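Local coordinates for protein proline dehydrogenase (Deinococcus radiodurans, PDB 4H6Q) that oxidises L-proline to delta-1-pyrroline-5-carboxylate with the help of FAD, passing the electrons to a quinone in the first step of proline breakdown to glutamate, at residues L167-R178 and V209-H220. Numbering follows the deposited sequence.
Sequences LQSYLYRSLGDR and VDQNYRRLVFQH. With FAD (flavin-adenine dinucleotide), chain C.
R178 reaches across to helix 206-222. Its CB rests on L216 CD2 at 3.9 Å; with CG anti to the backbone N (chi1 -166°) and the chain bent at chi2 and chi3, CG passes H220 ND1, CD touches both that nitrogen and L216 O, and NE comes over Q219 CB. At the tip, NH1 gives H220 ND1 a hydrogen bond of 3.0 Å, in the guanidinium plane and near that of the imidazole, the two planes 64° apart; NH1 also pairs with D182, and NH2 shares a water with Q219 OE1. With NE2 donating to P186 O, the H220 ring is held at both nitrogens and its rotation is set. A leucine here in place of R178 would probably leave H220 ND1 without its donor and D182 without its cationic mate. Toward the N-terminal end of helix 206-222, L216 wedges CD1 against S169 CA (3.6 Å) and CD2 against L175 CD2 (3.7 Å). The turn after strand 163-168 is pinned twice: S169 OG donates to V209 O (2.9 Å) from above the carbonyl plane, and N212 ND2 to S169 O (2.9 Å), while R215 grips N212 OD1 side-on. Q168, its CB pointing away, binds FAD O2 through NE2. Helical segments 174-178 and 209-220, 7° from parallel outside adjacent parallel strands, with the cofactor at the strands' C-terminal ends, typify the beta8-alpha8 barrel.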
loop_
_atom_site.group_PDB
_atom_site.type_symbol
_atom_site.label_atom_id
_atom_site.label_comp_id
_atom_site.label_asym_id
_atom_site.label_seq_id
_atom_site.Cartn_x
_atom_site.Cartn_y
_atom_site.Cartn_z
ATOM N N LEU A 167 7.553 -0.342 5.011
ATOM C CA LEU A 167 8.331 -1.151 5.957
ATOM C C LEU A 167 7.407 -1.714 7.000
ATOM O O LEU A 167 6.458 -1.027 7.489
ATOM C CB LEU A 167 9.463 -0.378 6.631
ATOM C CG LEU A 167 10.564 0.073 5.668
ATOM C CD1 LEU A 167 11.502 1.009 6.346
ATOM C CD2 LEU A 167 11.344 -1.106 5.087
ATOM N N GLN A 168 7.703 -2.966 7.363
ATOM C CA GLN A 168 6.819 -3.721 8.283
ATOM C C GLN A 168 7.421 -3.759 9.688
ATOM O O GLN A 168 8.580 -4.249 9.880
ATOM C CB GLN A 168 6.603 -5.166 7.788
ATOM C CG GLN A 168 5.976 -5.254 6.402
ATOM C CD GLN A 168 6.504 -6.395 5.592
ATOM O OE1 GLN A 168 7.714 -6.636 5.588
ATOM N NE2 GLN A 168 5.645 -7.041 4.826
ATOM N N SER A 169 6.683 -3.291 10.693
ATOM C CA SER A 169 7.249 -3.181 12.052
ATOM C C SER A 169 7.469 -4.524 12.723
ATOM O O SER A 169 8.173 -4.599 13.743
ATOM C CB SER A 169 6.384 -2.306 12.966
ATOM O OG SER A 169 5.198 -2.999 13.417
ATOM N N TYR A 170 6.874 -5.604 12.218
ATOM C CA TYR A 170 7.125 -6.894 12.854
ATOM C C TYR A 170 8.493 -7.464 12.549
ATOM O O TYR A 170 8.932 -8.400 13.242
ATOM C CB TYR A 170 5.986 -7.916 12.633
ATOM C CG TYR A 170 5.718 -8.478 11.229
ATOM C CD1 TYR A 170 4.633 -9.350 11.043
ATOM C CD2 TYR A 170 6.450 -8.113 10.088
ATOM C CE1 TYR A 170 4.313 -9.899 9.780
ATOM C CE2 TYR A 170 6.128 -8.629 8.818
ATOM C CZ TYR A 170 5.050 -9.509 8.671
ATOM O OH TYR A 170 4.737 -10.006 7.423
ATOM N N LEU A 171 9.212 -6.922 11.564
ATOM C CA LEU A 171 10.541 -7.485 11.212
ATOM C C LEU A 171 11.669 -6.846 12.019
ATOM O O LEU A 171 11.749 -5.616 12.124
ATOM C CB LEU A 171 10.857 -7.299 9.725
ATOM C CG LEU A 171 9.941 -7.964 8.695
ATOM C CD1 LEU A 171 10.563 -7.861 7.287
ATOM C CD2 LEU A 171 9.648 -9.413 9.019
ATOM N N TYR A 172 12.579 -7.670 12.539
ATOM C CA TYR A 172 13.744 -7.153 13.228
ATOM C C TYR A 172 14.587 -6.230 12.372
ATOM O O TYR A 172 15.223 -5.325 12.918
ATOM C CB TYR A 172 14.650 -8.309 13.682
ATOM C CG TYR A 172 13.966 -9.358 14.520
ATOM C CD1 TYR A 172 13.418 -9.053 15.765
ATOM C CD2 TYR A 172 13.948 -10.683 14.110
ATOM C CE1 TYR A 172 12.828 -10.058 16.553
ATOM C CE2 TYR A 172 13.358 -11.669 14.880
ATOM C CZ TYR A 172 12.811 -11.355 16.108
ATOM O OH TYR A 172 12.223 -12.355 16.881
ATOM N N ARG A 173 14.597 -6.451 11.051
ATOM C CA ARG A 173 15.504 -5.703 10.152
ATOM C C ARG A 173 14.995 -4.298 9.797
ATOM O O ARG A 173 15.742 -3.491 9.210
ATOM C CB ARG A 173 15.701 -6.466 8.846
ATOM C CG ARG A 173 14.373 -6.779 8.086
ATOM C CD ARG A 173 14.664 -7.404 6.709
ATOM N NE ARG A 173 15.463 -6.490 5.878
ATOM C CZ ARG A 173 16.160 -6.863 4.810
ATOM N NH1 ARG A 173 16.174 -8.145 4.413
ATOM N NH2 ARG A 173 16.864 -5.963 4.143
ATOM N N SER A 174 13.727 -4.010 10.099
ATOM C CA SER A 174 13.087 -2.826 9.524
ATOM C C SER A 174 13.684 -1.468 9.966
ATOM O O SER A 174 13.801 -0.555 9.139
ATOM C CB SER A 174 11.575 -2.845 9.771
ATOM O OG SER A 174 11.002 -3.893 8.999
ATOM N N LEU A 175 14.045 -1.315 11.246
ATOM C CA LEU A 175 14.628 -0.049 11.679
ATOM C C LEU A 175 15.930 0.257 10.930
ATOM O O LEU A 175 16.175 1.407 10.530
ATOM C CB LEU A 175 14.869 -0.019 13.195
ATOM C CG LEU A 175 13.651 0.359 14.049
ATOM C CD1 LEU A 175 14.088 0.372 15.494
ATOM C CD2 LEU A 175 13.039 1.717 13.712
ATOM N N GLY A 176 16.787 -0.756 10.771
ATOM C CA GLY A 176 18.027 -0.583 10.036
ATOM C C GLY A 176 17.755 -0.270 8.562
ATOM O O GLY A 176 18.431 0.598 7.957
ATOM N N ASP A 177 16.752 -0.932 7.979
ATOM C CA ASP A 177 16.389 -0.645 6.588
ATOM C C ASP A 177 15.943 0.822 6.452
ATOM O O ASP A 177 16.332 1.505 5.502
ATOM C CB ASP A 177 15.222 -1.519 6.131
ATOM C CG ASP A 177 15.611 -2.974 5.934
ATOM O OD1 ASP A 177 16.781 -3.271 5.587
ATOM O OD2 ASP A 177 14.715 -3.818 6.082
ATOM N N ARG A 178 15.162 1.313 7.419
ATOM C CA ARG A 178 14.652 2.661 7.323
ATOM C C ARG A 178 15.801 3.665 7.356
ATOM O O ARG A 178 15.871 4.593 6.543
ATOM C CB ARG A 178 13.674 2.945 8.463
ATOM C CG ARG A 178 12.844 4.233 8.209
ATOM C CD ARG A 178 12.496 4.999 9.559
ATOM N NE ARG A 178 13.778 5.487 10.111
ATOM C CZ ARG A 178 14.500 6.490 9.626
ATOM N NH1 ARG A 178 14.020 7.258 8.636
ATOM N NH2 ARG A 178 15.704 6.727 10.146
ATOM N N VAL A 209 5.943 -5.736 18.317
ATOM C CA VAL A 209 5.473 -5.249 17.010
ATOM C C VAL A 209 4.943 -3.836 17.138
ATOM O O VAL A 209 5.257 -2.961 16.301
ATOM C CB VAL A 209 4.367 -6.162 16.440
ATOM C CG1 VAL A 209 3.854 -5.609 15.088
ATOM C CG2 VAL A 209 4.922 -7.562 16.246
ATOM N N ASP A 210 4.132 -3.593 18.168
ATOM C CA ASP A 210 3.504 -2.274 18.351
ATOM C C ASP A 210 4.516 -1.180 18.761
ATOM O O ASP A 210 4.391 -0.026 18.317
ATOM C CB ASP A 210 2.373 -2.345 19.385
ATOM C CG ASP A 210 1.180 -3.154 18.889
ATOM O OD1 ASP A 210 1.123 -3.473 17.667
ATOM O OD2 ASP A 210 0.302 -3.480 19.747
ATOM N N GLN A 211 5.477 -1.515 19.622
ATOM C CA GLN A 211 6.515 -0.568 19.978
ATOM C C GLN A 211 7.405 -0.238 18.790
ATOM O O GLN A 211 7.766 0.932 18.567
ATOM C CB GLN A 211 7.361 -1.070 21.140
ATOM C CG GLN A 211 8.099 0.085 21.795
ATOM C CD GLN A 211 7.144 1.270 22.194
ATOM O OE1 GLN A 211 5.982 1.078 22.642
ATOM N NE2 GLN A 211 7.639 2.479 22.028
ATOM N N ASN A 212 7.753 -1.270 18.023
ATOM C CA ASN A 212 8.640 -1.077 16.875
ATOM C C ASN A 212 7.931 -0.228 15.822
ATOM O O ASN A 212 8.583 0.539 15.104
ATOM C CB ASN A 212 9.099 -2.420 16.289
ATOM C CG ASN A 212 10.366 -2.284 15.495
ATOM O OD1 ASN A 212 11.333 -1.678 15.974
ATOM N ND2 ASN A 212 10.408 -2.865 14.298
ATOM N N TYR A 213 6.600 -0.359 15.735
ATOM C CA TYR A 213 5.800 0.480 14.854
ATOM C C TYR A 213 5.989 1.958 15.187
ATOM O O TYR A 213 6.263 2.806 14.290
ATOM C CB TYR A 213 4.321 0.064 14.924
ATOM C CG TYR A 213 3.468 0.750 13.875
ATOM C CD1 TYR A 213 3.153 0.112 12.684
ATOM C CD2 TYR A 213 2.991 2.073 14.071
ATOM C CE1 TYR A 213 2.374 0.741 11.698
ATOM C CE2 TYR A 213 2.225 2.685 13.116
ATOM C CZ TYR A 213 1.934 2.038 11.935
ATOM O OH TYR A 213 1.204 2.705 10.971
ATOM N N ARG A 214 5.856 2.294 16.465
ATOM C CA ARG A 214 6.103 3.664 16.894
ATOM C C ARG A 214 7.513 4.132 16.549
ATOM O O ARG A 214 7.674 5.253 16.069
ATOM C CB ARG A 214 5.832 3.817 18.389
ATOM C CG ARG A 214 4.377 3.620 18.760
ATOM C CD ARG A 214 4.241 3.604 20.286
ATOM N NE ARG A 214 2.860 3.684 20.748
ATOM C CZ ARG A 214 2.026 2.664 20.799
ATOM N NH1 ARG A 214 2.439 1.448 20.422
ATOM N NH2 ARG A 214 0.786 2.860 21.271
ATOM N N ARG A 215 8.540 3.311 16.804
ATOM C CA ARG A 215 9.915 3.719 16.491
ATOM C C ARG A 215 10.051 4.031 15.004
ATOM O O ARG A 215 10.692 5.015 14.636
ATOM C CB ARG A 215 10.940 2.635 16.925
ATOM C CG ARG A 215 11.002 2.415 18.426
ATOM C CD ARG A 215 12.200 1.522 18.806
ATOM N NE ARG A 215 11.953 0.130 18.440
ATOM C CZ ARG A 215 11.693 -0.844 19.314
ATOM N NH1 ARG A 215 11.676 -0.574 20.620
ATOM N NH2 ARG A 215 11.473 -2.081 18.895
ATOM N N LEU A 216 9.454 3.212 14.133
ATOM C CA LEU A 216 9.576 3.456 12.697
ATOM C C LEU A 216 8.944 4.810 12.314
ATOM O O LEU A 216 9.536 5.595 11.558
ATOM C CB LEU A 216 8.891 2.336 11.891
ATOM C CG LEU A 216 9.748 1.087 11.702
ATOM C CD1 LEU A 216 8.843 -0.017 11.191
ATOM C CD2 LEU A 216 10.900 1.357 10.701
ATOM N N VAL A 217 7.706 5.036 12.744
ATOM C CA VAL A 217 6.987 6.275 12.425
ATOM C C VAL A 217 7.748 7.466 12.989
ATOM O O VAL A 217 7.972 8.452 12.268
ATOM C CB VAL A 217 5.550 6.230 12.982
ATOM C CG1 VAL A 217 4.881 7.623 12.935
ATOM C CG2 VAL A 217 4.707 5.216 12.213
ATOM N N PHE A 218 8.130 7.403 14.264
ATOM C CA PHE A 218 8.733 8.546 14.933
ATOM C C PHE A 218 10.094 8.863 14.303
ATOM O O PHE A 218 10.447 10.045 14.102
ATOM C CB PHE A 218 8.909 8.272 16.433
ATOM C CG PHE A 218 7.611 8.135 17.191
ATOM C CD1 PHE A 218 6.382 8.450 16.603
ATOM C CD2 PHE A 218 7.623 7.649 18.500
ATOM C CE1 PHE A 218 5.177 8.300 17.345
ATOM C CE2 PHE A 218 6.420 7.490 19.243
ATOM C CZ PHE A 218 5.208 7.817 18.664
ATOM N N GLN A 219 10.885 7.846 13.970
ATOM C CA GLN A 219 12.196 8.088 13.357
ATOM C C GLN A 219 12.044 8.669 11.948
ATOM O O GLN A 219 12.836 9.516 11.527
ATOM C CB GLN A 219 13.037 6.793 13.309
ATOM C CG GLN A 219 13.587 6.345 14.667
ATOM C CD GLN A 219 14.506 7.378 15.269
ATOM O OE1 GLN A 219 15.528 7.750 14.666
ATOM N NE2 GLN A 219 14.144 7.873 16.447
ATOM N N HIS A 220 11.040 8.199 11.209
ATOM C CA HIS A 220 10.831 8.709 9.866
ATOM C C HIS A 220 10.401 10.192 9.913
ATOM O O HIS A 220 10.903 11.021 9.128
ATOM C CB HIS A 220 9.805 7.883 9.065
ATOM C CG HIS A 220 10.146 7.804 7.608
ATOM N ND1 HIS A 220 11.394 7.369 7.172
ATOM C CD2 HIS A 220 9.412 8.054 6.490
ATOM C CE1 HIS A 220 11.391 7.351 5.839
ATOM N NE2 HIS A 220 10.202 7.747 5.409
HETATM P PA FAD C . -4.197 -4.705 14.391
HETATM O O1A FAD C . -3.412 -4.632 15.704
HETATM O O2A FAD C . -4.158 -5.966 13.631
HETATM O O5B FAD C . -5.652 -4.353 14.507
HETATM C C5B FAD C . -6.042 -3.147 15.147
HETATM C C4B FAD C . -7.543 -2.951 15.181
HETATM O O4B FAD C . -7.947 -2.556 13.889
HETATM C C3B FAD C . -8.320 -4.190 15.444
HETATM O O3B FAD C . -8.436 -4.537 16.814
HETATM C C2B FAD C . -9.609 -3.853 14.798
HETATM O O2B FAD C . -10.348 -2.910 15.543
HETATM C C1B FAD C . -9.136 -3.202 13.538
HETATM N N9A FAD C . -8.875 -4.140 12.446
HETATM C C8A FAD C . -7.656 -4.350 11.803
HETATM N N7A FAD C . -7.759 -5.268 10.841
HETATM C C5A FAD C . -9.092 -5.665 10.810
HETATM C C6A FAD C . -9.803 -6.576 10.052
HETATM N N6A FAD C . -9.181 -7.331 9.013
HETATM N N1A FAD C . -11.113 -6.728 10.306
HETATM C C2A FAD C . -11.744 -6.025 11.268
HETATM N N3A FAD C . -11.105 -5.133 12.041
HETATM C C4A FAD C . -9.809 -4.945 11.811
HETATM N N1 FAD C . 1.284 -5.040 5.456
HETATM C C2 FAD C . 2.255 -5.549 4.651
HETATM O O2 FAD C . 2.929 -6.577 5.110
HETATM N N3 FAD C . 2.555 -5.022 3.424
HETATM C C4 FAD C . 1.864 -3.925 2.923
HETATM O O4 FAD C . 2.161 -3.431 1.704
HETATM C C4X FAD C . 0.802 -3.343 3.747
HETATM N N5 FAD C . 0.086 -2.259 3.307
HETATM C C5X FAD C . -0.869 -1.743 4.154
HETATM C C6 FAD C . -1.612 -0.627 3.739
HETATM C C7 FAD C . -2.582 -0.059 4.605
HETATM C C7M FAD C . -3.390 1.156 4.156
HETATM C C8 FAD C . -2.782 -0.636 5.882
HETATM C C8M FAD C . -3.794 -0.061 6.835
HETATM C C9 FAD C . -2.058 -1.773 6.273
HETATM C C9A FAD C . -1.101 -2.309 5.432
HETATM N N10 FAD C . -0.367 -3.428 5.869
HETATM C C10 FAD C . 0.579 -3.956 5.025
HETATM C "C1'" FAD C . -0.546 -4.011 7.189
HETATM C "C2'" FAD C . -1.405 -5.233 7.288
HETATM O "O2'" FAD C . -2.388 -5.108 6.269
HETATM C "C3'" FAD C . -1.703 -5.143 8.805
HETATM O "O3'" FAD C . -0.901 -5.942 9.622
HETATM C "C4'" FAD C . -3.114 -5.233 9.235
HETATM O "O4'" FAD C . -3.754 -4.195 8.582
HETATM C "C5'" FAD C . -3.171 -5.064 10.746
HETATM O "O5'" FAD C . -4.079 -4.051 11.048
HETATM P P FAD C . -3.747 -2.875 12.069
HETATM O O1P FAD C . -2.398 -2.108 11.927
HETATM O O2P FAD C . -5.092 -2.101 12.124
HETATM O O3P FAD C . -3.723 -3.531 13.544
HETATM O O HOH W 1 13.067 -3.230 13.272
HETATM O O HOH W 2 17.027 6.431 12.643
#